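Local coordinates for RahU protein (Pseudomonas aeruginosa PAO1, PDB 6ZC2) that is an aegerolysin that interacts with the membrane lipid ceramide phosphorylethanolamine, and probably binds glycolipids, as its family is assigned to do, at residues Y3-A8 / T121-G126; V9-S14 / M50-G55. All coordinates share one frame; numbering follows the deposited sequence.

Contact 1: Y3-A8 / T121-G126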
loop_
_atom_site.group_PDB
_atom_site.type_symbol
_atom_site.label_atom_id
_atom_site.label_comp_id
_atom_site.label_asym_id
_atom_site.label_seq_id
_atom_site.Cartn_x
_atom_site.Cartn_y
_atom_site.Cartn_z
ATOM N N TYR A 3 14.102 -1.835 10.279
ATOM C CA TYR A 3 14.009 -1.094 9.028
ATOM C C TYR A 3 14.161 -1.999 7.803
ATOM O O TYR A 3 13.667 -1.650 6.724
ATOM C CB TYR A 3 15.071 0.009 9.012
ATOM C CG TYR A 3 14.701 1.291 9.752
ATOM C CD1 TYR A 3 13.509 1.407 10.469
ATOM C CD2 TYR A 3 15.553 2.391 9.719
ATOM C CE1 TYR A 3 13.181 2.588 11.129
ATOM C CE2 TYR A 3 15.231 3.579 10.368
ATOM C CZ TYR A 3 14.042 3.670 11.071
ATOM O OH TYR A 3 13.702 4.841 11.722
ATOM N N ALA A 4 14.822 -3.153 7.945
ATOM C CA ALA A 4 15.058 -4.036 6.804
ATOM C C ALA A 4 13.783 -4.685 6.278
ATOM O O ALA A 4 13.774 -5.170 5.140
ATOM C CB ALA A 4 16.096 -5.103 7.159
ATOM N N GLU A 5 12.716 -4.725 7.074
ATOM C CA GLU A 5 11.413 -5.180 6.596
ATOM C C GLU A 5 10.637 -3.948 6.143
ATOM O O GLU A 5 10.287 -3.099 6.967
ATOM C CB GLU A 5 10.671 -5.916 7.712
ATOM C CG GLU A 5 11.336 -7.229 8.140
ATOM C CD GLU A 5 12.493 -7.030 9.109
ATOM O OE1 GLU A 5 12.354 -6.189 10.022
ATOM O OE2 GLU A 5 13.529 -7.718 8.964
ATOM N N TRP A 6 10.388 -3.832 4.837
ATOM C CA TRP A 6 9.717 -2.652 4.307
ATOM C C TRP A 6 8.975 -2.986 3.019
ATOM O O TRP A 6 9.322 -3.932 2.297
ATOM C CB TRP A 6 10.695 -1.483 4.082
ATOM C CG TRP A 6 11.729 -1.728 2.997
ATOM C CD1 TRP A 6 12.916 -2.402 3.134
ATOM C CD2 TRP A 6 11.673 -1.300 1.623
ATOM N NE1 TRP A 6 13.593 -2.424 1.940
ATOM C CE2 TRP A 6 12.852 -1.762 0.996
ATOM C CE3 TRP A 6 10.744 -0.579 0.865
ATOM C CZ2 TRP A 6 13.130 -1.516 -0.350
ATOM C CZ3 TRP A 6 11.019 -0.342 -0.477
ATOM C CH2 TRP A 6 12.208 -0.806 -1.068
ATOM N N ILE A 7 7.946 -2.171 2.745
ATOM C CA ILE A 7 7.187 -2.171 1.500
ATOM C C ILE A 7 7.000 -0.716 1.083
ATOM O O ILE A 7 6.892 0.178 1.926
ATOM C CB ILE A 7 5.811 -2.876 1.676
ATOM C CG1 ILE A 7 5.072 -3.018 0.331
ATOM C CG2 ILE A 7 4.944 -2.131 2.701
ATOM C CD1 ILE A 7 3.766 -3.789 0.417
ATOM N N ALA A 8 6.965 -0.472 -0.225
ATOM C CA ALA A 8 6.596 0.838 -0.751
ATOM C C ALA A 8 5.647 0.602 -1.916
ATOM O O ALA A 8 6.013 -0.074 -2.883
ATOM C CB ALA A 8 7.830 1.641 -1.180
ATOM N N THR A 121 9.927 -13.740 -0.939
ATOM C CA THR A 121 10.784 -14.358 0.062
ATOM C C THR A 121 11.920 -13.468 0.543
ATOM O O THR A 121 12.763 -13.936 1.315
ATOM C CB THR A 121 11.350 -15.695 -0.444
ATOM O OG1 THR A 121 12.132 -15.467 -1.623
ATOM C CG2 THR A 121 10.222 -16.661 -0.762
ATOM N N GLY A 122 11.972 -12.209 0.120
ATOM C CA GLY A 122 13.021 -11.333 0.589
ATOM C C GLY A 122 12.823 -10.927 2.035
ATOM O O GLY A 122 11.753 -11.091 2.621
ATOM N N THR A 123 13.895 -10.404 2.634
ATOM C CA THR A 123 13.746 -9.719 3.912
ATOM C C THR A 123 12.652 -8.658 3.816
ATOM O O THR A 123 11.786 -8.551 4.695
ATOM C CB THR A 123 15.082 -9.093 4.310
ATOM O OG1 THR A 123 16.071 -10.123 4.453
ATOM C CG2 THR A 123 14.945 -8.347 5.621
ATOM N N ASP A 124 12.656 -7.895 2.726
ATOM C CA ASP A 124 11.667 -6.870 2.444
ATOM C C ASP A 124 10.793 -7.292 1.268
ATOM O O ASP A 124 11.240 -8.011 0.366
ATOM C CB ASP A 124 12.373 -5.569 2.052
ATOM C CG ASP A 124 13.292 -5.745 0.854
ATOM O OD1 ASP A 124 14.361 -6.370 1.019
ATOM O OD2 ASP A 124 12.940 -5.279 -0.252
ATOM N N ILE A 125 9.540 -6.826 1.277
ATOM C CA ILE A 125 8.713 -6.890 0.076
ATOM C C ILE A 125 9.269 -5.962 -0.993
ATOM O O ILE A 125 9.329 -6.316 -2.177
ATOM C CB ILE A 125 7.242 -6.565 0.404
ATOM C CG1 ILE A 125 6.611 -7.679 1.247
ATOM C CG2 ILE A 125 6.452 -6.341 -0.882
ATOM C CD1 ILE A 125 5.251 -7.318 1.836
ATOM N N GLY A 126 9.669 -4.753 -0.597
ATOM C CA GLY A 126 10.193 -3.788 -1.547
ATOM C C GLY A 126 9.087 -3.034 -2.274
ATOM O O GLY A 126 7.983 -2.848 -1.760
HETATM O O HOH W 1 15.732 -5.577 3.291
#
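W6 and G126 meet where the parallel strand pair of the aegerolysin β-sandwich begins, strand 6-13 pairing with strand 126-134. G126 bonds to the residues on either side of I7, as in a parallel bridge: its N donates to W6 O (3.0 Å) in a nearly straight bond, N-H...O 175°, and its O accepts from A8 N, which lies well above the carbonyl plane. I7 CA adds a weaker C-H...O contact to the same oxygen at 3.4 Å.

The indole of W6 folds back over the incoming loop. CG stands between the backbone N and the carbonyl carbon (chi1 66°); the ring then lies over D124 and G126, both on one face. D124 CB sits over the five-membered ring, 3.6 Å from its centroid, and G126 CA over the six-membered ring, 3.7 Å from that centroid; both are CH-pi contacts. The D124 carboxylate lies almost parallel to the indole, the planes 1° apart, with OD2 above the ring and offset toward its rim. The backbone angles of G126 would jam a CB against the carbonyl O of I125. A8 CB lies at the indole edge, in the ring plane.

Before the strands pair, T123 CG2 packs on A4 CB and approaches A4 O at 3.4 Å. One water bridges this end, donating to A4 O and to D124 OD1. Behind the backbone, away from the indole, I7 and I125 lie side by side, CG1 to CG2 at 3.8 Å.

Those two isoleucines turn toward W90 of strand 83-92 in the facing sheet. Strand 58-63 flanks strand 6-13 on its other edge, with I7 bonded through its backbone to S62, while K38 makes a cation-pi contact with W6.

Contact 2: V9-S14 / M50-G55. With EDO (1,2-ethanediol), chain H.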
loop_
_atom_site.group_PDB
_atom_site.type_symbol
_atom_site.label_atom_id
_atom_site.label_comp_id
_atom_site.label_asym_id
_atom_site.label_seq_id
_atom_site.Cartn_x
_atom_site.Cartn_y
_atom_site.Cartn_z
ATOM N N VAL A 9 4.431 1.143 -1.815
ATOM C CA VAL A 9 3.371 0.912 -2.792
ATOM C C VAL A 9 3.218 2.157 -3.658
ATOM O O VAL A 9 2.861 3.231 -3.155
ATOM C CB VAL A 9 2.044 0.555 -2.106
ATOM C CG1 VAL A 9 1.006 0.179 -3.148
ATOM C CG2 VAL A 9 2.250 -0.566 -1.081
ATOM N N LYS A 10 3.471 2.014 -4.961
ATOM C CA LYS A 10 3.292 3.103 -5.922
ATOM C C LYS A 10 1.838 3.082 -6.385
ATOM O O LYS A 10 1.411 2.137 -7.056
ATOM C CB LYS A 10 4.239 2.922 -7.107
ATOM C CG LYS A 10 4.150 4.037 -8.137
ATOM C CD LYS A 10 5.091 3.798 -9.315
ATOM C CE LYS A 10 4.858 4.818 -10.419
ATOM N NZ LYS A 10 5.979 4.832 -11.411
ATOM N N VAL A 11 1.071 4.108 -6.021
ATOM C CA VAL A 11 -0.349 4.192 -6.359
ATOM C C VAL A 11 -0.483 4.904 -7.704
ATOM O O VAL A 11 -0.202 6.103 -7.814
ATOM C CB VAL A 11 -1.144 4.908 -5.259
ATOM C CG1 VAL A 11 -2.617 4.995 -5.633
ATOM C CG2 VAL A 11 -0.958 4.190 -3.926
ATOM N N VAL A 12 -0.894 4.155 -8.729
ATOM C CA VAL A 12 -1.037 4.640 -10.101
ATOM C C VAL A 12 -2.530 4.713 -10.413
ATOM O O VAL A 12 -3.213 3.684 -10.485
ATOM C CB VAL A 12 -0.302 3.731 -11.101
ATOM C CG1 VAL A 12 -0.523 4.214 -12.535
ATOM C CG2 VAL A 12 1.192 3.652 -10.761
ATOM N N VAL A 13 -3.041 5.924 -10.604
ATOM C CA VAL A 13 -4.463 6.162 -10.846
ATOM C C VAL A 13 -4.685 6.337 -12.341
ATOM O O VAL A 13 -4.047 7.182 -12.983
ATOM C CB VAL A 13 -4.947 7.402 -10.073
ATOM C CG1 VAL A 13 -6.408 7.720 -10.394
ATOM C CG2 VAL A 13 -4.732 7.209 -8.561
ATOM N N SER A 14 -5.598 5.553 -12.900
ATOM C CA SER A 14 -5.930 5.680 -14.307
ATOM C C SER A 14 -6.801 6.907 -14.543
ATOM O O SER A 14 -7.532 7.367 -13.656
ATOM C CB SER A 14 -6.694 4.448 -14.780
ATOM O OG SER A 14 -7.061 4.604 -16.137
ATOM N N MET A 50 -4.589 11.290 2.038
ATOM C CA MET A 50 -3.981 11.468 0.722
ATOM C C MET A 50 -5.017 11.361 -0.397
ATOM O O MET A 50 -5.891 10.489 -0.373
ATOM C CB MET A 50 -2.922 10.388 0.480
ATOM C CG MET A 50 -1.728 10.430 1.403
ATOM S SD MET A 50 -0.646 8.987 1.223
ATOM C CE MET A 50 0.073 9.278 -0.385
ATOM N N ASN A 51 -4.891 12.240 -1.399
ATOM C CA ASN A 51 -5.621 12.138 -2.660
ATOM C C ASN A 51 -4.586 12.013 -3.773
ATOM O O ASN A 51 -3.702 12.870 -3.896
ATOM C CB ASN A 51 -6.482 13.383 -2.906
ATOM C CG ASN A 51 -7.778 13.380 -2.110
ATOM O OD1 ASN A 51 -8.041 12.490 -1.318
ATOM N ND2 ASN A 51 -8.609 14.378 -2.352
ATOM N N VAL A 52 -4.681 10.949 -4.570
ATOM C CA VAL A 52 -3.721 10.667 -5.635
ATOM C C VAL A 52 -4.387 10.955 -6.979
ATOM O O VAL A 52 -5.500 10.477 -7.244
ATOM C CB VAL A 52 -3.196 9.220 -5.554
ATOM C CG1 VAL A 52 -2.103 8.989 -6.604
ATOM C CG2 VAL A 52 -2.663 8.914 -4.155
ATOM N N GLN A 53 -3.706 11.736 -7.826
ATOM C CA GLN A 53 -4.240 12.181 -9.110
ATOM C C GLN A 53 -3.673 11.363 -10.265
ATOM O O GLN A 53 -2.485 11.018 -10.280
ATOM C CB GLN A 53 -3.909 13.656 -9.363
ATOM C CG GLN A 53 -4.198 14.569 -8.189
ATOM C CD GLN A 53 -5.669 14.611 -7.821
ATOM O OE1 GLN A 53 -6.542 14.334 -8.650
ATOM N NE2 GLN A 53 -5.955 14.956 -6.566
ATOM N N ALA A 54 -4.525 11.085 -11.251
ATOM C CA ALA A 54 -4.068 10.437 -12.475
ATOM C C ALA A 54 -2.908 11.207 -13.090
ATOM O O ALA A 54 -2.958 12.435 -13.215
ATOM C CB ALA A 54 -5.220 10.356 -13.476
ATOM N N GLY A 55 -1.863 10.472 -13.484
ATOM C CA GLY A 55 -0.681 11.049 -14.085
ATOM C C GLY A 55 0.426 11.396 -13.113
ATOM O O GLY A 55 1.571 11.601 -13.551
HETATM C C1 EDO H . -1.981 13.549 -1.256
HETATM O O1 EDO H . -3.037 14.475 -0.950
HETATM C C2 EDO H . -0.811 13.781 -0.311
HETATM O O2 EDO H . 0.113 14.699 -0.906
HETATM O O HOH W 2 -1.362 8.313 -10.169
HETATM O O HOH W 3 -1.173 7.799 -12.893
#
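V13 and V52 interlock inside the aegerolysin β-sandwich, where strand 9-13 of the mixed sheet passes edge strand 51-53 of the facing antiparallel sheet. The strand axes approach to 6.9 Å and cross at -58°, and no direct hydrogen bond joins the segments.

The main bump is V13 CG2, which rests in the notch formed by V52 CG1 (3.7 Å) and V52 O (3.6 Å). V52 CG1, anti to its backbone N (chi1 -175°), in turn rests against that methyl and V11 O, while V11 CG1 meets both V52 methyls more loosely, at 4.1 Å for CG1. The other V13 methyl, CG1, lies against the backbone of A54. A54 CB sits over the pair of carbonyl oxygens V13 O and S14 O. I22 of strand 19-27 also packs on V52, and L132 of strand 126-134 on V11.

Beside the valines, two waters tie the backbones together. One accepts from V13 N and donates to Q53 O, with a weak bond to V11 O; the other accepts from G55 N and donates to V13 O. That same V13 O also receives a C-H...O contact from A54 CA at 3.3 Å.

How the contacts relate
Contacts 1 and 2 divide strand 6-13 between them: residues 3-8 lead into it and form its first part, and residues 9-14 run directly on to its end. Their centres are 22 Å apart, on opposite sides of the chain's centre. Contact 2 is nested along the chain inside the much longer loop closed by contact 1. The first is pairing within the mixed sheet, bringing the late strand 126-134 beside the N-terminal one; the second is packing between the sheets, against the edge strand 51-53 of the antiparallel sheet. One strand therefore links the two ends of the chain near its start and both layers of the sandwich near its finish.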